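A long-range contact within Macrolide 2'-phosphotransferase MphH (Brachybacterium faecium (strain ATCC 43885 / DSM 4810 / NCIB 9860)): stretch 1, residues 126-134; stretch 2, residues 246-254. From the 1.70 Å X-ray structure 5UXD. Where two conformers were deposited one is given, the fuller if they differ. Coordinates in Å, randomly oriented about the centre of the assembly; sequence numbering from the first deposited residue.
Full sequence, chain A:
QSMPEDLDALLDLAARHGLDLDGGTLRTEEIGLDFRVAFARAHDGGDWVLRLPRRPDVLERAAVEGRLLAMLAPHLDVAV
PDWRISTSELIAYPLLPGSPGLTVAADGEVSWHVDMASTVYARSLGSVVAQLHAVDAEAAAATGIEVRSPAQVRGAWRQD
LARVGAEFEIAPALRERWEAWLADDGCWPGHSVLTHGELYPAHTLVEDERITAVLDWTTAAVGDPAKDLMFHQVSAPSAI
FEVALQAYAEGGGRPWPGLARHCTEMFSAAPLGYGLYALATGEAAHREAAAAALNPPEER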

# COMPACT_ATOMS: atom_id res chain seq x y z
N GLY A 126 6.30 4.10 -13.53
CA GLY A 126 5.51 3.55 -14.63
C GLY A 126 5.99 2.18 -15.06
O GLY A 126 5.19 1.32 -15.43
N SER A 127 7.31 1.95 -15.00
CA SER A 127 7.86 0.65 -15.37
C SER A 127 7.47 -0.42 -14.35
O SER A 127 7.08 -1.53 -14.72
CB SER A 127 9.38 0.73 -15.50
OG SER A 127 9.76 1.51 -16.63
N VAL A 128 7.59 -0.11 -13.06
CA VAL A 128 7.24 -1.11 -12.05
C VAL A 128 5.75 -1.43 -12.13
O VAL A 128 5.35 -2.61 -12.09
CB VAL A 128 7.65 -0.64 -10.64
CG1 VAL A 128 7.00 -1.51 -9.56
CG2 VAL A 128 9.16 -0.66 -10.50
N VAL A 129 4.90 -0.42 -12.33
CA VAL A 129 3.47 -0.66 -12.30
C VAL A 129 3.05 -1.49 -13.50
O VAL A 129 2.20 -2.39 -13.39
CB VAL A 129 2.71 0.68 -12.19
CG1 VAL A 129 1.21 0.47 -12.27
CG2 VAL A 129 3.07 1.38 -10.88
N ALA A 130 3.68 -1.26 -14.66
CA ALA A 130 3.37 -2.08 -15.83
C ALA A 130 3.74 -3.54 -15.60
O ALA A 130 3.01 -4.45 -16.01
CB ALA A 130 4.07 -1.54 -17.07
N GLN A 131 4.88 -3.79 -14.94
CA GLN A 131 5.28 -5.16 -14.63
C GLN A 131 4.31 -5.79 -13.64
O GLN A 131 3.92 -6.96 -13.81
CB GLN A 131 6.71 -5.19 -14.06
CG GLN A 131 7.73 -5.81 -15.00
CD GLN A 131 8.92 -6.44 -14.26
OE1 GLN A 131 9.34 -5.97 -13.21
NE2 GLN A 131 9.47 -7.50 -14.84
N LEU A 132 3.92 -5.05 -12.61
CA LEU A 132 2.94 -5.57 -11.66
C LEU A 132 1.62 -5.87 -12.35
O LEU A 132 1.00 -6.92 -12.12
CB LEU A 132 2.74 -4.56 -10.52
CG LEU A 132 1.67 -4.97 -9.50
CD1 LEU A 132 2.09 -6.21 -8.72
CD2 LEU A 132 1.30 -3.84 -8.56
N HIS A 133 1.16 -4.95 -13.20
CA HIS A 133 -0.14 -5.11 -13.84
C HIS A 133 -0.14 -6.18 -14.92
O HIS A 133 -1.22 -6.58 -15.36
CB HIS A 133 -0.59 -3.76 -14.41
CG HIS A 133 -0.95 -2.76 -13.36
ND1 HIS A 133 -1.57 -1.56 -13.64
CD2 HIS A 133 -0.81 -2.80 -12.01
CE1 HIS A 133 -1.78 -0.90 -12.52
NE2 HIS A 133 -1.33 -1.63 -11.51
N ALA A 134 1.04 -6.63 -15.35
CA ALA A 134 1.14 -7.73 -16.31
C ALA A 134 1.00 -9.10 -15.65
O ALA A 134 0.89 -10.11 -16.37
CB ALA A 134 2.48 -7.65 -17.05
N GLN A 246 3.74 7.26 -20.05
CA GLN A 246 4.47 6.76 -21.21
C GLN A 246 5.26 5.51 -20.87
O GLN A 246 5.23 4.52 -21.60
CB GLN A 246 5.39 7.86 -21.75
CG GLN A 246 6.42 7.37 -22.76
CD GLN A 246 5.81 7.19 -24.13
OE1 GLN A 246 4.79 7.79 -24.44
NE2 GLN A 246 6.44 6.36 -24.97
N ALA A 247 5.97 5.53 -19.73
CA ALA A 247 6.68 4.34 -19.28
C ALA A 247 5.71 3.20 -18.97
O ALA A 247 6.00 2.03 -19.27
CB ALA A 247 7.54 4.68 -18.05
N TYR A 248 4.54 3.52 -18.41
CA TYR A 248 3.52 2.49 -18.17
C TYR A 248 3.10 1.81 -19.47
O TYR A 248 3.05 0.58 -19.56
CB TYR A 248 2.31 3.14 -17.49
CG TYR A 248 1.20 2.21 -17.09
CD1 TYR A 248 1.43 1.12 -16.25
CD2 TYR A 248 -0.10 2.43 -17.53
CE1 TYR A 248 0.40 0.27 -15.86
CE2 TYR A 248 -1.14 1.60 -17.16
CZ TYR A 248 -0.88 0.52 -16.32
OH TYR A 248 -1.92 -0.30 -15.95
N ALA A 249 2.78 2.60 -20.50
CA ALA A 249 2.38 2.01 -21.78
C ALA A 249 3.54 1.27 -22.43
O ALA A 249 3.35 0.21 -23.03
CB ALA A 249 1.84 3.10 -22.70
N GLU A 250 4.75 1.81 -22.31
CA GLU A 250 5.91 1.11 -22.85
C GLU A 250 6.08 -0.28 -22.24
O GLU A 250 6.57 -1.19 -22.90
CB GLU A 250 7.17 1.96 -22.65
CG GLU A 250 7.27 3.13 -23.62
CD GLU A 250 8.42 4.09 -23.32
OE1 GLU A 250 9.14 3.89 -22.32
OE2 GLU A 250 8.59 5.06 -24.09
N GLY A 251 5.66 -0.46 -20.99
CA GLY A 251 5.71 -1.76 -20.34
C GLY A 251 4.53 -2.67 -20.57
O GLY A 251 4.47 -3.75 -19.98
N GLY A 252 3.58 -2.28 -21.43
CA GLY A 252 2.39 -3.07 -21.65
C GLY A 252 1.15 -2.57 -20.93
O GLY A 252 0.08 -3.17 -21.09
N GLY A 253 1.27 -1.51 -20.12
CA GLY A 253 0.11 -0.92 -19.49
C GLY A 253 -0.84 -0.30 -20.50
O GLY A 253 -0.43 0.16 -21.56
N ARG A 254 -2.14 -0.33 -20.18
CA ARG A 254 -3.20 0.09 -21.09
C ARG A 254 -4.04 1.19 -20.43
O ARG A 254 -5.17 0.95 -19.98
CB ARG A 254 -4.05 -1.10 -21.52
CG ARG A 254 -3.24 -2.13 -22.34
CD ARG A 254 -4.05 -3.34 -22.82
NE ARG A 254 -4.64 -4.08 -21.71
CZ ARG A 254 -3.94 -4.80 -20.83
NH1 ARG A 254 -2.62 -4.88 -20.92
NH2 ARG A 254 -4.58 -5.43 -19.85
O HOH W 1 8.55 1.16 -19.14
O HOH W 2 -2.21 -6.99 -18.04

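Two helices meet here at very close range. Residues 126-133 and 246-250 run in roughly the same direction, their axes 36° apart and only 7.3 Å from each other at closest approach. Such spacing demands small residues at the crossing, and glycine and alanine supply them. The CA atoms of Gly 126 and Tyr 248 lie 4.2 Å apart; a CB on Gly 126 would fall 2.9 Å from Tyr 248 N and 3.0 Å from Ala 247 CB, so even a CB would clash at this spacing. With none present, Gly 126 O receives a CA-H...O contact from Tyr 248 CA at 3.4 Å, while also accepting the helical hydrogen bond from Ala 130 N at 3.1 Å.

Two residues beyond Tyr 248 the second helix ends, and Gly 253 N donates back to Tyr 248 O at 2.8 Å. Three consecutive glycines follow, each with its own reason. Gly 251, the first residue to leave helical phi/psi, passes with its CA 3.7 Å from Ala 130 CB; a CB of its own would clash with that methyl. Gly 252 has a positive phi of 101°, where a CB would be jammed against the preceding carbonyl oxygen. At Gly 253 the obstacle is internal: a CB would come within 2.6 Å of Tyr 248 CD2.

Into this framework fits one large side chain. Tyr 248, chi1 near 180° (t), leaves its backbone sideways, but its end comes nearer to the first helix and sits as a knob among Gly 126, Val 129, Ala 130 and His 133. Ala 130 points toward the second stretch, its CB 3.8 Å from Tyr 248 CD1 and 3.4 Å from Tyr 248 O: a methyl fills the space without forcing it wider. Val 129 adds an apolar contact, CG1 to Tyr 248 CE1 at 3.7 Å.

The tyrosine's polar tip is also provided for. Tyr 248 OH and His 133 ND1 share a 2.7 Å hydrogen bond, in which either could be the donor. The hydroxyl lies near the imidazole plane, at the ring edge, as a bond to ND1 requires, and the two ring planes stand at 89°. His 133 NE2 is satisfied elsewhere in the structure, so both nitrogens of this buried ring have partners.

At the exposed margin, Ser 127 points away, yet water 1 links its OG (2.8 Å) to Ala 247 O (2.7 Å). In all, 324 Å² is buried: a small interface built on close backbones and one well-seated aromatic.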